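Local coordinates for pesticidal crystal protein CRY4AA (Bacillus thuringiensis, PDB 2C9K) that promotes colloid-osmotic lysis of insect midgut cells, binding to the epithelium and forming pores, and is lethal to mosquito larvae, at residues 265-273 / 361-371; 23-34 / 81-92. One frame throughout, in Å; residues are numbered along the deposited sequence.

Contact 2 lies in the N-terminal helical bundle and contact 1 in the second domain, so the pair illustrates the division of labour between domains in three-domain crystal toxins. Contact 2 comes first along the chain and is complete before contact 1 begins. It packs helix 29-37 with its leading loop against helix 77-89 in the bundle, the pore-forming part of this family. Contact 1 joins the ends of strands 262-267 and 353-362, from two different sheets. The centres of the two contacts lie about 50 Å apart on opposite sides of the chain's centre, with nearest atoms about 21 Å apart. They share no helix or strand, although helix 222-240 of the bundle touches residues 265-273.

Contact 1 of 2, residues 265-273 / 361-371; sequences QVLNFEESP and SLDNKYLNDYN
N268 and N371 lay their side-chain amides face to face, the planes only 9° apart, where two sheets of the second-domain beta-prism run out into loops. N268 ND2 donates to the backbone O of N371 at 2.7 Å, from 41° above the carbonyl plane, and binds Q449 O as well. On the other branch of the amide, a water donates to N268 OD1 (2.5 Å) and to L362 O while accepting from S361 OG. The turn after N268 is tied down by S272 OG, which donates to N268 O (2.6 Å) in the carbonyl plane. This buried end is thus a compact polar network.

On the other side, E270 and Y366 are exposed to solvent. Y366, on the type I' turn 364-367, lies across E271, whose CG sits 3.4 Å from the ring centroid, 8° off the normal: a CH-pi contact over the face. Beyond CG the E271 chain is extended, which carries its carboxylate past the ring to that of D363, nearly coplanar with it.

Segment 361-371 enters the loop between strands 353-362 and 373-381, which in related toxins belongs to the receptor-recognising apex. The two carboxylates are like charges and do not bond each other; D363 OD1 takes weak hydrogen bonds from K365 N and N403 ND2. Their closeness would probably disfavour both being charged, so one may be protonated, while the N-H groups at D363 would ease the repulsion.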
loop_
_atom_site.group_PDB
_atom_site.type_symbol
_atom_site.label_atom_id
_atom_site.label_comp_id
_atom_site.label_asym_id
_atom_site.label_seq_id
_atom_site.Cartn_x
_atom_site.Cartn_y
_atom_site.Cartn_z
ATOM N N GLN A 265 4.842 4.668 11.631
ATOM C CA GLN A 265 4.832 4.091 12.967
ATOM C C GLN A 265 5.407 5.241 13.797
ATOM O O GLN A 265 6.291 5.956 13.322
ATOM C CB GLN A 265 5.730 2.847 13.021
ATOM C CG GLN A 265 5.253 1.699 12.125
ATOM C CD GLN A 265 6.151 0.459 12.187
ATOM O OE1 GLN A 265 7.376 0.565 12.257
ATOM N NE2 GLN A 265 5.542 -0.720 12.136
ATOM N N VAL A 266 4.919 5.452 15.016
ATOM C CA VAL A 266 5.429 6.580 15.794
ATOM C C VAL A 266 6.120 6.273 17.127
ATOM O O VAL A 266 5.874 5.248 17.761
ATOM C CB VAL A 266 4.303 7.651 15.989
ATOM C CG1 VAL A 266 2.968 7.084 15.539
ATOM C CG2 VAL A 266 4.244 8.123 17.430
ATOM N N LEU A 267 7.001 7.185 17.532
ATOM C CA LEU A 267 7.758 7.048 18.766
ATOM C C LEU A 267 7.584 8.274 19.654
ATOM O O LEU A 267 7.580 9.412 19.161
ATOM C CB LEU A 267 9.248 6.855 18.445
ATOM C CG LEU A 267 10.276 7.019 19.576
ATOM C CD1 LEU A 267 10.089 5.947 20.645
ATOM C CD2 LEU A 267 11.672 6.946 18.987
ATOM N N ASN A 268 7.446 8.019 20.959
ATOM C CA ASN A 268 7.286 9.038 22.000
ATOM C C ASN A 268 5.986 9.821 21.980
ATOM O O ASN A 268 5.933 10.962 22.437
ATOM C CB ASN A 268 8.453 10.024 21.984
ATOM C CG ASN A 268 9.742 9.402 22.465
ATOM O OD1 ASN A 268 9.739 8.429 23.231
ATOM N ND2 ASN A 268 10.858 9.966 22.031
ATOM N N PHE A 269 4.932 9.202 21.465
ATOM C CA PHE A 269 3.643 9.856 21.396
ATOM C C PHE A 269 3.055 10.124 22.778
ATOM O O PHE A 269 2.685 11.252 23.112
ATOM C CB PHE A 269 2.654 8.996 20.619
ATOM C CG PHE A 269 1.260 9.537 20.648
ATOM C CD1 PHE A 269 0.917 10.644 19.877
ATOM C CD2 PHE A 269 0.309 8.992 21.503
ATOM C CE1 PHE A 269 -0.359 11.205 19.964
ATOM C CE2 PHE A 269 -0.966 9.547 21.592
ATOM C CZ PHE A 269 -1.300 10.655 20.823
ATOM N N GLU A 270 2.965 9.070 23.576
ATOM C CA GLU A 270 2.379 9.160 24.900
ATOM C C GLU A 270 3.139 10.003 25.916
ATOM O O GLU A 270 2.521 10.643 26.752
ATOM C CB GLU A 270 2.140 7.747 25.447
ATOM C CG GLU A 270 1.305 6.869 24.510
ATOM C CD GLU A 270 2.144 6.063 23.492
ATOM O OE1 GLU A 270 3.133 6.609 22.930
ATOM O OE2 GLU A 270 1.795 4.877 23.245
ATOM N N GLU A 271 4.463 10.028 25.849
ATOM C CA GLU A 271 5.215 10.807 26.822
ATOM C C GLU A 271 5.595 12.207 26.378
ATOM O O GLU A 271 6.435 12.859 26.995
ATOM C CB GLU A 271 6.450 10.032 27.272
ATOM C CG GLU A 271 6.087 8.846 28.150
ATOM C CD GLU A 271 7.259 8.321 28.957
ATOM O OE1 GLU A 271 7.023 7.470 29.845
ATOM O OE2 GLU A 271 8.411 8.757 28.706
ATOM N N SER A 272 4.951 12.667 25.311
ATOM C CA SER A 272 5.174 14.006 24.774
ATOM C C SER A 272 3.842 14.737 24.820
ATOM O O SER A 272 2.790 14.109 24.785
ATOM C CB SER A 272 5.679 13.925 23.339
ATOM O OG SER A 272 6.884 13.178 23.282
ATOM N N PRO A 273 3.868 16.076 24.906
ATOM C CA PRO A 273 2.640 16.884 24.966
ATOM C C PRO A 273 1.895 17.074 23.652
ATOM O O PRO A 273 0.691 17.329 23.650
ATOM C CB PRO A 273 3.137 18.211 25.523
ATOM C CG PRO A 273 4.473 18.327 24.868
ATOM C CD PRO A 273 5.058 16.933 25.053
ATOM N N SER A 361 15.943 5.308 22.844
ATOM C CA SER A 361 15.747 6.720 23.109
ATOM C C SER A 361 15.679 6.972 24.615
ATOM O O SER A 361 15.461 6.044 25.401
ATOM C CB SER A 361 14.453 7.181 22.441
ATOM O OG SER A 361 13.389 6.303 22.769
ATOM N N LEU A 362 15.869 8.227 25.013
ATOM C CA LEU A 362 15.816 8.585 26.421
ATOM C C LEU A 362 14.371 8.510 26.897
ATOM O O LEU A 362 13.451 8.840 26.152
ATOM C CB LEU A 362 16.390 9.991 26.625
ATOM C CG LEU A 362 17.866 10.125 26.225
ATOM C CD1 LEU A 362 18.344 11.537 26.465
ATOM C CD2 LEU A 362 18.704 9.154 27.036
ATOM N N ASP A 363 14.175 8.053 28.129
ATOM C CA ASP A 363 12.841 7.920 28.697
ATOM C C ASP A 363 12.567 9.016 29.717
ATOM O O ASP A 363 12.838 8.859 30.907
ATOM C CB ASP A 363 12.698 6.540 29.332
ATOM C CG ASP A 363 11.444 6.406 30.167
ATOM O OD1 ASP A 363 10.396 6.974 29.785
ATOM O OD2 ASP A 363 11.504 5.714 31.205
ATOM N N ASN A 364 12.017 10.126 29.232
ATOM C CA ASN A 364 11.707 11.295 30.052
ATOM C C ASN A 364 10.800 11.070 31.256
ATOM O O ASN A 364 10.592 11.988 32.049
ATOM C CB ASN A 364 11.100 12.400 29.185
ATOM C CG ASN A 364 9.869 11.937 28.428
ATOM O OD1 ASN A 364 8.908 12.688 28.277
ATOM N ND2 ASN A 364 9.896 10.701 27.938
ATOM N N LYS A 365 10.254 9.869 31.400
ATOM C CA LYS A 365 9.385 9.594 32.540
ATOM C C LYS A 365 8.277 10.642 32.597
ATOM O O LYS A 365 8.057 11.264 33.639
ATOM C CB LYS A 365 10.182 9.654 33.847
ATOM C CG LYS A 365 11.414 8.770 33.901
ATOM C CD LYS A 365 11.050 7.306 33.992
ATOM C CE LYS A 365 12.286 6.472 34.273
ATOM N NZ LYS A 365 12.989 6.936 35.509
ATOM N N TYR A 366 7.603 10.843 31.468
ATOM C CA TYR A 366 6.509 11.806 31.357
ATOM C C TYR A 366 6.835 13.203 31.863
ATOM O O TYR A 366 5.938 13.924 32.301
ATOM C CB TYR A 366 5.256 11.301 32.085
ATOM C CG TYR A 366 4.647 10.059 31.480
ATOM C CD1 TYR A 366 5.114 8.795 31.832
ATOM C CD2 TYR A 366 3.621 10.146 30.538
ATOM C CE1 TYR A 366 4.579 7.650 31.267
ATOM C CE2 TYR A 366 3.076 9.005 29.960
ATOM C CZ TYR A 366 3.562 7.757 30.331
ATOM O OH TYR A 366 3.043 6.606 29.773
ATOM N N LEU A 367 8.105 13.591 31.808
ATOM C CA LEU A 367 8.501 14.923 32.258
ATOM C C LEU A 367 8.964 15.774 31.081
ATOM O O LEU A 367 9.211 15.262 29.984
ATOM C CB LEU A 367 9.624 14.821 33.288
ATOM C CG LEU A 367 9.245 14.160 34.612
ATOM C CD1 LEU A 367 10.466 14.086 35.510
ATOM C CD2 LEU A 367 8.131 14.963 35.288
ATOM N N ASN A 368 9.073 17.078 31.299
ATOM C CA ASN A 368 9.533 17.941 30.233
ATOM C C ASN A 368 11.040 17.788 30.142
ATOM O O ASN A 368 11.795 18.701 30.479
ATOM C CB ASN A 368 9.167 19.388 30.507
ATOM C CG ASN A 368 9.640 20.305 29.414
ATOM O OD1 ASN A 368 9.648 19.937 28.244
ATOM N ND2 ASN A 368 10.037 21.508 29.783
ATOM N N ASP A 369 11.462 16.610 29.685
ATOM C CA ASP A 369 12.875 16.270 29.551
ATOM C C ASP A 369 13.138 15.521 28.230
ATOM O O ASP A 369 12.229 14.924 27.654
ATOM C CB ASP A 369 13.289 15.416 30.750
ATOM C CG ASP A 369 14.663 15.771 31.270
ATOM O OD1 ASP A 369 15.042 15.226 32.331
ATOM O OD2 ASP A 369 15.363 16.587 30.620
ATOM N N TYR A 370 14.380 15.550 27.758
ATOM C CA TYR A 370 14.728 14.904 26.492
ATOM C C TYR A 370 14.359 13.425 26.393
ATOM O O TYR A 370 14.658 12.651 27.299
ATOM C CB TYR A 370 16.233 15.040 26.210
ATOM C CG TYR A 370 16.747 16.464 26.136
ATOM C CD1 TYR A 370 17.545 16.994 27.152
ATOM C CD2 TYR A 370 16.422 17.287 25.062
ATOM C CE1 TYR A 370 18.000 18.309 27.101
ATOM C CE2 TYR A 370 16.871 18.601 25.001
ATOM C CZ TYR A 370 17.658 19.110 26.025
ATOM O OH TYR A 370 18.080 20.425 25.975
ATOM N N ASN A 371 13.700 13.040 25.301
ATOM C CA ASN A 371 13.351 11.636 25.071
ATOM C C ASN A 371 13.834 11.236 23.679
ATOM O O ASN A 371 13.306 10.314 23.051
ATOM C CB ASN A 371 11.839 11.373 25.223
ATOM C CG ASN A 371 10.974 12.207 24.280
ATOM O OD1 ASN A 371 9.753 12.080 24.292
ATOM N ND2 ASN A 371 11.595 13.057 23.472
HETATM O O HOH W 1 11.776 7.406 24.370
#

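Contact 2 of 2, residues 23-34 / 81-92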
loop_
_atom_site.group_PDB
_atom_site.type_symbol
_atom_site.label_atom_id
_atom_site.label_comp_id
_atom_site.label_asym_id
_atom_site.label_seq_id
_atom_site.Cartn_x
_atom_site.Cartn_y
_atom_site.Cartn_z
ATOM N N LEU A 23 -6.682 -22.166 -14.505
ATOM C CA LEU A 23 -6.979 -22.379 -13.092
ATOM C C LEU A 23 -6.731 -21.104 -12.304
ATOM O O LEU A 23 -6.840 -21.093 -11.082
ATOM C CB LEU A 23 -6.124 -23.514 -12.520
ATOM C CG LEU A 23 -6.258 -24.900 -13.164
ATOM C CD1 LEU A 23 -5.555 -24.898 -14.521
ATOM C CD2 LEU A 23 -5.640 -25.958 -12.257
ATOM N N GLY A 24 -6.399 -20.034 -13.020
ATOM C CA GLY A 24 -6.150 -18.748 -12.392
ATOM C C GLY A 24 -5.294 -18.785 -11.140
ATOM O O GLY A 24 -4.528 -19.726 -10.920
ATOM N N LEU A 25 -5.433 -17.748 -10.319
ATOM C CA LEU A 25 -4.681 -17.623 -9.074
ATOM C C LEU A 25 -5.229 -18.537 -7.985
ATOM O O LEU A 25 -4.850 -18.415 -6.821
ATOM C CB LEU A 25 -4.715 -16.170 -8.569
ATOM C CG LEU A 25 -3.974 -15.052 -9.314
ATOM C CD1 LEU A 25 -4.545 -14.863 -10.709
ATOM C CD2 LEU A 25 -4.098 -13.763 -8.512
ATOM N N ALA A 26 -6.119 -19.449 -8.365
ATOM C CA ALA A 26 -6.729 -20.378 -7.417
ATOM C C ALA A 26 -5.807 -21.531 -7.012
ATOM O O ALA A 26 -5.357 -21.604 -5.871
ATOM C CB ALA A 26 -8.030 -20.927 -7.997
ATOM N N LEU A 27 -5.528 -22.426 -7.953
ATOM C CA LEU A 27 -4.679 -23.588 -7.705
ATOM C C LEU A 27 -3.411 -23.324 -6.883
ATOM O O LEU A 27 -3.018 -24.145 -6.054
ATOM C CB LEU A 27 -4.282 -24.224 -9.039
ATOM C CG LEU A 27 -3.379 -25.456 -8.972
ATOM C CD1 LEU A 27 -4.135 -26.631 -8.356
ATOM C CD2 LEU A 27 -2.902 -25.797 -10.371
ATOM N N ILE A 28 -2.771 -22.186 -7.120
ATOM C CA ILE A 28 -1.542 -21.845 -6.417
ATOM C C ILE A 28 -1.757 -20.835 -5.300
ATOM O O ILE A 28 -1.364 -21.076 -4.158
ATOM C CB ILE A 28 -0.496 -21.287 -7.398
ATOM C CG1 ILE A 28 -0.191 -22.339 -8.467
ATOM C CG2 ILE A 28 0.759 -20.861 -6.649
ATOM C CD1 ILE A 28 0.127 -23.715 -7.907
ATOM N N GLY A 29 -2.363 -19.699 -5.637
ATOM C CA GLY A 29 -2.629 -18.678 -4.637
ATOM C C GLY A 29 -3.375 -19.264 -3.452
ATOM O O GLY A 29 -3.169 -18.853 -2.312
ATOM N N PHE A 30 -4.247 -20.230 -3.720
ATOM C CA PHE A 30 -5.001 -20.872 -2.658
ATOM C C PHE A 30 -4.087 -21.735 -1.817
ATOM O O PHE A 30 -4.268 -21.837 -0.607
ATOM C CB PHE A 30 -6.121 -21.721 -3.239
ATOM C CG PHE A 30 -7.389 -20.964 -3.465
ATOM C CD1 PHE A 30 -8.175 -21.217 -4.578
ATOM C CD2 PHE A 30 -7.816 -20.011 -2.542
ATOM C CE1 PHE A 30 -9.369 -20.535 -4.769
ATOM C CE2 PHE A 30 -9.009 -19.323 -2.723
ATOM C CZ PHE A 30 -9.790 -19.583 -3.837
ATOM N N GLY A 31 -3.100 -22.351 -2.461
ATOM C CA GLY A 31 -2.167 -23.197 -1.738
ATOM C C GLY A 31 -1.545 -22.441 -0.578
ATOM O O GLY A 31 -1.057 -23.044 0.385
ATOM N N THR A 32 -1.571 -21.113 -0.671
ATOM C CA THR A 32 -1.011 -20.256 0.363
ATOM C C THR A 32 -2.092 -19.605 1.210
ATOM O O THR A 32 -2.026 -19.621 2.439
ATOM C CB THR A 32 -0.169 -19.141 -0.247
ATOM O OG1 THR A 32 0.932 -19.715 -0.960
ATOM C CG2 THR A 32 0.353 -18.208 0.848
ATOM N N LEU A 33 -3.085 -19.027 0.548
ATOM C CA LEU A 33 -4.169 -18.362 1.254
ATOM C C LEU A 33 -4.905 -19.235 2.274
ATOM O O LEU A 33 -5.104 -18.805 3.408
ATOM C CB LEU A 33 -5.157 -17.770 0.250
ATOM C CG LEU A 33 -4.551 -16.644 -0.590
ATOM C CD1 LEU A 33 -5.559 -16.165 -1.624
ATOM C CD2 LEU A 33 -4.117 -15.505 0.322
ATOM N N ILE A 34 -5.301 -20.447 1.893
ATOM C CA ILE A 34 -6.012 -21.331 2.817
ATOM C C ILE A 34 -5.236 -21.594 4.113
ATOM O O ILE A 34 -5.778 -21.457 5.206
ATOM C CB ILE A 34 -6.347 -22.677 2.155
ATOM C CG1 ILE A 34 -7.242 -22.446 0.941
ATOM C CG2 ILE A 34 -7.067 -23.580 3.142
ATOM C CD1 ILE A 34 -7.564 -23.717 0.179
ATOM N N ILE A 81 -13.975 -23.584 0.023
ATOM C CA ILE A 81 -12.787 -23.276 -0.770
ATOM C C ILE A 81 -11.928 -24.532 -0.945
ATOM O O ILE A 81 -11.346 -24.749 -2.008
ATOM C CB ILE A 81 -11.947 -22.121 -0.116
ATOM C CG1 ILE A 81 -12.429 -20.765 -0.633
ATOM C CG2 ILE A 81 -10.471 -22.263 -0.450
ATOM C CD1 ILE A 81 -13.870 -20.462 -0.333
ATOM N N SER A 82 -11.865 -25.361 0.092
ATOM C CA SER A 82 -11.081 -26.589 0.045
ATOM C C SER A 82 -11.570 -27.553 -1.035
ATOM O O SER A 82 -10.775 -28.086 -1.808
ATOM C CB SER A 82 -11.119 -27.284 1.404
ATOM O OG SER A 82 -10.525 -26.475 2.403
ATOM N N THR A 83 -12.881 -27.779 -1.080
ATOM C CA THR A 83 -13.471 -28.675 -2.070
ATOM C C THR A 83 -13.223 -28.133 -3.475
ATOM O O THR A 83 -12.816 -28.867 -4.375
ATOM C CB THR A 83 -14.991 -28.824 -1.851
ATOM O OG1 THR A 83 -15.241 -29.330 -0.534
ATOM C CG2 THR A 83 -15.584 -29.778 -2.875
ATOM N N TYR A 84 -13.478 -26.842 -3.653
ATOM C CA TYR A 84 -13.266 -26.190 -4.937
ATOM C C TYR A 84 -11.808 -26.347 -5.350
ATOM O O TYR A 84 -11.501 -26.685 -6.496
ATOM C CB TYR A 84 -13.586 -24.700 -4.830
ATOM C CG TYR A 84 -13.035 -23.881 -5.976
ATOM C CD1 TYR A 84 -13.711 -23.801 -7.186
ATOM C CD2 TYR A 84 -11.815 -23.212 -5.857
ATOM C CE1 TYR A 84 -13.194 -23.081 -8.248
ATOM C CE2 TYR A 84 -11.288 -22.492 -6.915
ATOM C CZ TYR A 84 -11.984 -22.430 -8.107
ATOM O OH TYR A 84 -11.478 -21.719 -9.164
ATOM N N HIS A 85 -10.914 -26.082 -4.403
ATOM C CA HIS A 85 -9.485 -26.173 -4.651
ATOM C C HIS A 85 -9.056 -27.566 -5.107
ATOM O O HIS A 85 -8.198 -27.696 -5.979
ATOM C CB HIS A 85 -8.708 -25.776 -3.393
ATOM C CG HIS A 85 -7.223 -25.772 -3.576
ATOM N ND1 HIS A 85 -6.600 -25.064 -4.581
ATOM C CD2 HIS A 85 -6.237 -26.370 -2.869
ATOM C CE1 HIS A 85 -5.293 -25.224 -4.483
ATOM N NE2 HIS A 85 -5.046 -26.012 -3.452
ATOM N N ASN A 86 -9.655 -28.602 -4.522
ATOM C CA ASN A 86 -9.313 -29.976 -4.885
ATOM C C ASN A 86 -9.756 -30.320 -6.301
ATOM O O ASN A 86 -8.939 -30.725 -7.125
ATOM C CB ASN A 86 -9.934 -30.976 -3.902
ATOM C CG ASN A 86 -9.320 -30.895 -2.518
ATOM O OD1 ASN A 86 -8.110 -30.727 -2.371
ATOM N ND2 ASN A 86 -10.151 -31.033 -1.496
ATOM N N HIS A 87 -11.046 -30.157 -6.581
ATOM C CA HIS A 87 -11.578 -30.459 -7.906
ATOM C C HIS A 87 -10.781 -29.754 -8.999
ATOM O O HIS A 87 -10.650 -30.257 -10.119
ATOM C CB HIS A 87 -13.050 -30.049 -7.982
ATOM C CG HIS A 87 -13.918 -30.754 -6.987
ATOM N ND1 HIS A 87 -13.977 -32.128 -6.896
ATOM C CD2 HIS A 87 -14.754 -30.277 -6.037
ATOM C CE1 HIS A 87 -14.813 -32.468 -5.931
ATOM N NE2 HIS A 87 -15.299 -31.364 -5.393
ATOM N N LEU A 88 -10.247 -28.588 -8.660
ATOM C CA LEU A 88 -9.453 -27.812 -9.598
ATOM C C LEU A 88 -8.129 -28.534 -9.791
ATOM O O LEU A 88 -7.742 -28.856 -10.912
ATOM C CB LEU A 88 -9.220 -26.405 -9.046
ATOM C CG LEU A 88 -8.535 -25.399 -9.971
ATOM C CD1 LEU A 88 -9.187 -25.406 -11.349
ATOM C CD2 LEU A 88 -8.627 -24.021 -9.339
ATOM N N LYS A 89 -7.442 -28.783 -8.681
ATOM C CA LYS A 89 -6.168 -29.494 -8.690
ATOM C C LYS A 89 -6.411 -30.854 -9.335
ATOM O O LYS A 89 -5.584 -31.348 -10.102
ATOM C CB LYS A 89 -5.670 -29.648 -7.248
ATOM C CG LYS A 89 -4.651 -30.745 -6.997
ATOM C CD LYS A 89 -3.318 -30.493 -7.676
ATOM C CE LYS A 89 -2.212 -31.299 -6.995
ATOM N NZ LYS A 89 -2.545 -32.748 -6.819
ATOM N N THR A 90 -7.565 -31.439 -9.025
ATOM C CA THR A 90 -7.970 -32.734 -9.561
ATOM C C THR A 90 -8.269 -32.603 -11.044
ATOM O O THR A 90 -8.366 -33.600 -11.754
ATOM C CB THR A 90 -9.244 -33.266 -8.857
ATOM O OG1 THR A 90 -8.951 -33.551 -7.485
ATOM C CG2 THR A 90 -9.755 -34.530 -9.535
ATOM N N TRP A 91 -8.416 -31.368 -11.514
ATOM C CA TRP A 91 -8.719 -31.128 -12.920
ATOM C C TRP A 91 -7.484 -30.980 -13.803
ATOM O O TRP A 91 -7.543 -31.288 -14.994
ATOM C CB TRP A 91 -9.582 -29.879 -13.080
ATOM C CG TRP A 91 -9.993 -29.637 -14.498
ATOM C CD1 TRP A 91 -10.958 -30.297 -15.186
ATOM C CD2 TRP A 91 -9.445 -28.671 -15.402
ATOM N NE1 TRP A 91 -11.057 -29.805 -16.464
ATOM C CE2 TRP A 91 -10.138 -28.805 -16.624
ATOM C CE3 TRP A 91 -8.437 -27.706 -15.300
ATOM C CZ2 TRP A 91 -9.858 -28.010 -17.736
ATOM C CZ3 TRP A 91 -8.156 -26.915 -16.405
ATOM C CH2 TRP A 91 -8.867 -27.072 -17.608
ATOM N N GLU A 92 -6.374 -30.504 -13.238
ATOM C CA GLU A 92 -5.165 -30.321 -14.038
ATOM C C GLU A 92 -4.354 -31.596 -14.250
ATOM O O GLU A 92 -4.765 -32.458 -15.015
ATOM C CB GLU A 92 -4.270 -29.219 -13.451
ATOM C CG GLU A 92 -3.781 -29.445 -12.029
ATOM C CD GLU A 92 -2.391 -28.870 -11.811
ATOM O OE1 GLU A 92 -2.116 -27.762 -12.322
ATOM O OE2 GLU A 92 -1.574 -29.523 -11.126
#
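Helix segments 29-34 and 81-89 run nearly antiparallel, at 155° with axes 11.0 Å apart, while residues 23-27, before the first, run alongside residues 88-92. Antiparallel packing of this sort builds the alpha-helical bundle of the N-terminal domain, in which helices surround a central one, consistent with helix 140-164 taking that place as in related toxins. No hydrogen bond crosses the contact; it is held by apolar and aromatic side chains.

An aromatic cluster of F30, Y84 and H85 occupies the middle. F30 and Y84 meet rim to rim, with planes 79° apart and F30 CE1 3.5 Å from Y84 CE2, so neither covers the other's face. I81 CG2 instead lies over a face of F30, 4.2 Å from the centroid and displaced toward the rim. With CG anti to the backbone N (chi1 -177°), H85 swings toward helix 29-34 and receives F30 CB over its ring face. At the far end I34 slides past I81 in the opposite direction, CD1 against CG2. Both F30 and Y84 also reach helix 140-164, F30 touching L149 and Y84 touching V153, while the buried Y84 hydroxyl is hydrogen-bonded to Q156.

The loop supplies the other half. L88 divides its two methyls between two partners: CD1 packs on L23 CG (3.5 Å) and CD2 on A26 CB (3.4 Å). L27 CD1 crosses the backbone-proximal part of K89, 3.5 Å from its CA, leaving the lysine's amino end pointing away. W91, whose ring meets F160 edge-to-face, closes the series: L23 CD1 lies in the plane of its indole, at the edge, 3.8 Å from CZ3.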